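Local coordinates for protein alpha-L-rhamnosidase (Aspergillus terreus, PDB 6GSZ) that probably hydrolyses terminal non-reducing alpha-L-rhamnose residues in alpha-L-rhamnosides and binds calcium ions, at residues A[259-262]-A[266-269]. Numbering follows the deposited sequence.
Sequences ISSE and GEEY. With CA (calcium ion), chain O.
A classic beta bulge lies in the antiparallel hairpin of strands 258-262 and 266-270: Ile259 and Ser260 both face Glu268, whose carbonyl oxygen accepts from two successive amides. Ile259 N lies 2.8 Å from Glu268 O, tilted from the carbonyl plane, while the longer bond from Ser260 N, at 3.3 Å, lies in that plane on a lone pair. Glu268 N returns a bond to Ser260 O, and Glu262 exchanges a reciprocal pair with Gly266, whose backbone angles (phi 110°, psi -165°) would bring a CB hard against the carbonyl oxygen of the preceding residue. On the other edge, strand 266-270 runs parallel to strand 376-380, which places the hairpin at the margin of a larger mixed sheet.

The two faces of the hairpin carry polar side chains in different surroundings. On the buried one, Ser261 OG donates to Glu267 OE1 over 2.7 Å, using the anti lone pair of that oxygen. Ser392 N also donates to OE1 and Trp389 NE1 to OE2, so both carboxylate oxygens are gripped and the group is fixed in its rotation.

The face of Ser260, Glu262 and Glu268 is wetter and carries a metal. The Glu268 side chain, CG anti to the backbone N (chi1 175°) and extended beyond it, passes obliquely over Ile259, its CG 3.9 Å from Ile259 CB, and brings both oxygens to a calcium ion that two waters also bind. One further water joins Ser260 OG to Glu268 OE1. Another accepts from Ser260 OG and donates to Gly266 O and, at 2.6 Å, to Glu262 OE2.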
ATOM      1  N   ILE A 259      -5.128   4.492  29.133  1.00 13.43           N
ATOM      2  CA  ILE A 259      -6.356   3.916  29.652  1.00 14.27           C
ATOM      3  C   ILE A 259      -7.019   3.025  28.604  1.00 13.09           C
ATOM      4  O   ILE A 259      -7.498   1.927  28.901  1.00 12.97           O
ATOM      5  CB  ILE A 259      -7.321   5.023  30.124  1.00 15.89           C
ATOM      6  CG1 ILE A 259      -6.649   5.957  31.131  1.00 16.96           C
ATOM      7  CG2 ILE A 259      -8.589   4.421  30.689  1.00 17.66           C
ATOM      8  CD1 ILE A 259      -6.052   5.262  32.338  1.00 19.66           C
ATOM      9  N   SER A 260      -7.071   3.541  27.359  1.00 12.39           N
ATOM     10  CA  SER A 260      -7.600   2.784  26.242  1.00 13.24           C
ATOM     11  C   SER A 260      -6.908   3.286  24.982  1.00 11.59           C
ATOM     12  O   SER A 260      -6.545   4.445  24.914  1.00 12.50           O
ATOM     13  CB  SER A 260      -9.104   2.881  26.121  1.00 12.90           C
ATOM     14  OG  SER A 260      -9.486   4.216  25.940  1.00 14.15           O
ATOM     15  N   SER A 261      -6.750   2.400  24.008  1.00 11.31           N
ATOM     16  CA  SER A 261      -6.190   2.819  22.698  1.00 11.62           C
ATOM     17  C   SER A 261      -6.708   1.879  21.618  1.00 10.93           C
ATOM     18  O   SER A 261      -6.398   0.700  21.667  1.00 11.73           O
ATOM     19  CB  SER A 261      -4.668   2.860  22.773  1.00 12.07           C
ATOM     20  OG  SER A 261      -4.134   3.529  21.641  1.00 12.44           O
ATOM     21  N   GLU A 262      -7.560   2.422  20.754  1.00 11.27           N
ATOM     22  CA  GLU A 262      -8.394   1.638  19.834  1.00 12.24           C
ATOM     23  C   GLU A 262      -8.240   2.249  18.445  1.00 11.72           C
ATOM     24  O   GLU A 262      -8.228   3.451  18.311  1.00 12.43           O
ATOM     25  CB  GLU A 262      -9.867   1.705  20.239  1.00 11.52           C
ATOM     26  CG  GLU A 262     -10.127   1.295  21.661  1.00 12.42           C
ATOM     27  CD  GLU A 262     -11.589   1.439  21.973  1.00 14.44           C
ATOM     28  OE1 GLU A 262     -12.409   0.697  21.358  1.00 14.56           O
ATOM     29  OE2 GLU A 262     -11.902   2.266  22.899  1.00 16.51           O
ATOM     30  N   GLY A 266     -10.043   5.741  19.217  1.00 11.56           N
ATOM     31  CA  GLY A 266      -8.966   6.606  19.628  1.00 11.60           C
ATOM     32  C   GLY A 266      -8.358   6.166  20.958  1.00 12.32           C
ATOM     33  O   GLY A 266      -8.549   5.054  21.426  1.00 12.26           O
ATOM     34  N   GLU A 267      -7.597   7.077  21.536  1.00 11.96           N
ATOM     35  CA  GLU A 267      -6.772   6.799  22.716  1.00 12.73           C
ATOM     36  C   GLU A 267      -7.124   7.776  23.850  1.00 12.37           C
ATOM     37  O   GLU A 267      -7.180   9.001  23.625  1.00 14.23           O
ATOM     38  CB  GLU A 267      -5.283   6.944  22.404  1.00 13.16           C
ATOM     39  CG  GLU A 267      -4.415   6.771  23.635  1.00 12.80           C
ATOM     40  CD  GLU A 267      -2.945   6.496  23.366  1.00 14.10           C
ATOM     41  OE1 GLU A 267      -2.667   5.623  22.478  1.00 13.47           O
ATOM     42  OE2 GLU A 267      -2.097   7.235  23.952  1.00 14.19           O
ATOM     43  N   GLU A 268      -7.307   7.214  25.062  1.00 12.62           N
ATOM     44  CA  GLU A 268      -7.420   7.966  26.329  1.00 14.40           C
ATOM     45  C   GLU A 268      -6.113   7.712  27.100  1.00 13.34           C
ATOM     46  O   GLU A 268      -5.782   6.556  27.396  1.00 14.65           O
ATOM     47  CB  GLU A 268      -8.639   7.540  27.125  1.00 14.77           C
ATOM     48  CG  GLU A 268      -8.702   8.222  28.473  1.00 18.72           C
ATOM     49  CD  GLU A 268      -9.911   7.914  29.337  1.00 24.70           C
ATOM     50  OE1 GLU A 268     -10.879   7.306  28.874  1.00 24.88           O
ATOM     51  OE2 GLU A 268      -9.880   8.332  30.516  1.00 33.60           O
ATOM     52  N   TYR A 269      -5.382   8.800  27.356  1.00 13.02           N
ATOM     53  CA  TYR A 269      -4.088   8.749  28.032  1.00 13.26           C
ATOM     54  C   TYR A 269      -4.171   9.632  29.274  1.00 14.38           C
ATOM     55  O   TYR A 269      -4.458  10.820  29.149  1.00 15.44           O
ATOM     56  CB  TYR A 269      -3.015   9.253  27.066  1.00 14.25           C
ATOM     57  CG  TYR A 269      -1.600   9.134  27.543  1.00 12.89           C
ATOM     58  CD1 TYR A 269      -1.013  10.126  28.317  1.00 14.69           C
ATOM     59  CD2 TYR A 269      -0.817   8.045  27.207  1.00 13.45           C
ATOM     60  CE1 TYR A 269       0.312  10.038  28.728  1.00 14.76           C
ATOM     61  CE2 TYR A 269       0.501   7.944  27.607  1.00 14.63           C
ATOM     62  CZ  TYR A 269       1.079   8.939  28.381  1.00 14.63           C
ATOM     63  OH  TYR A 269       2.371   8.809  28.792  1.00 15.72           O
TER
HETATM   64 CA    CA O 933     -12.196   8.103  30.700  0.50 37.61          CA
HETATM   65  O   HOH W   1     -10.403   4.374  23.408  1.00 15.40           O
HETATM   66  O   HOH W   2     -11.355   4.945  27.773  1.00 28.35           O
HETATM   67  O   HOH W   3     -14.113   8.733  32.009  1.00 55.57           O
HETATM   68  O   HOH W   4     -11.626   6.351  32.076  1.00 60.04           O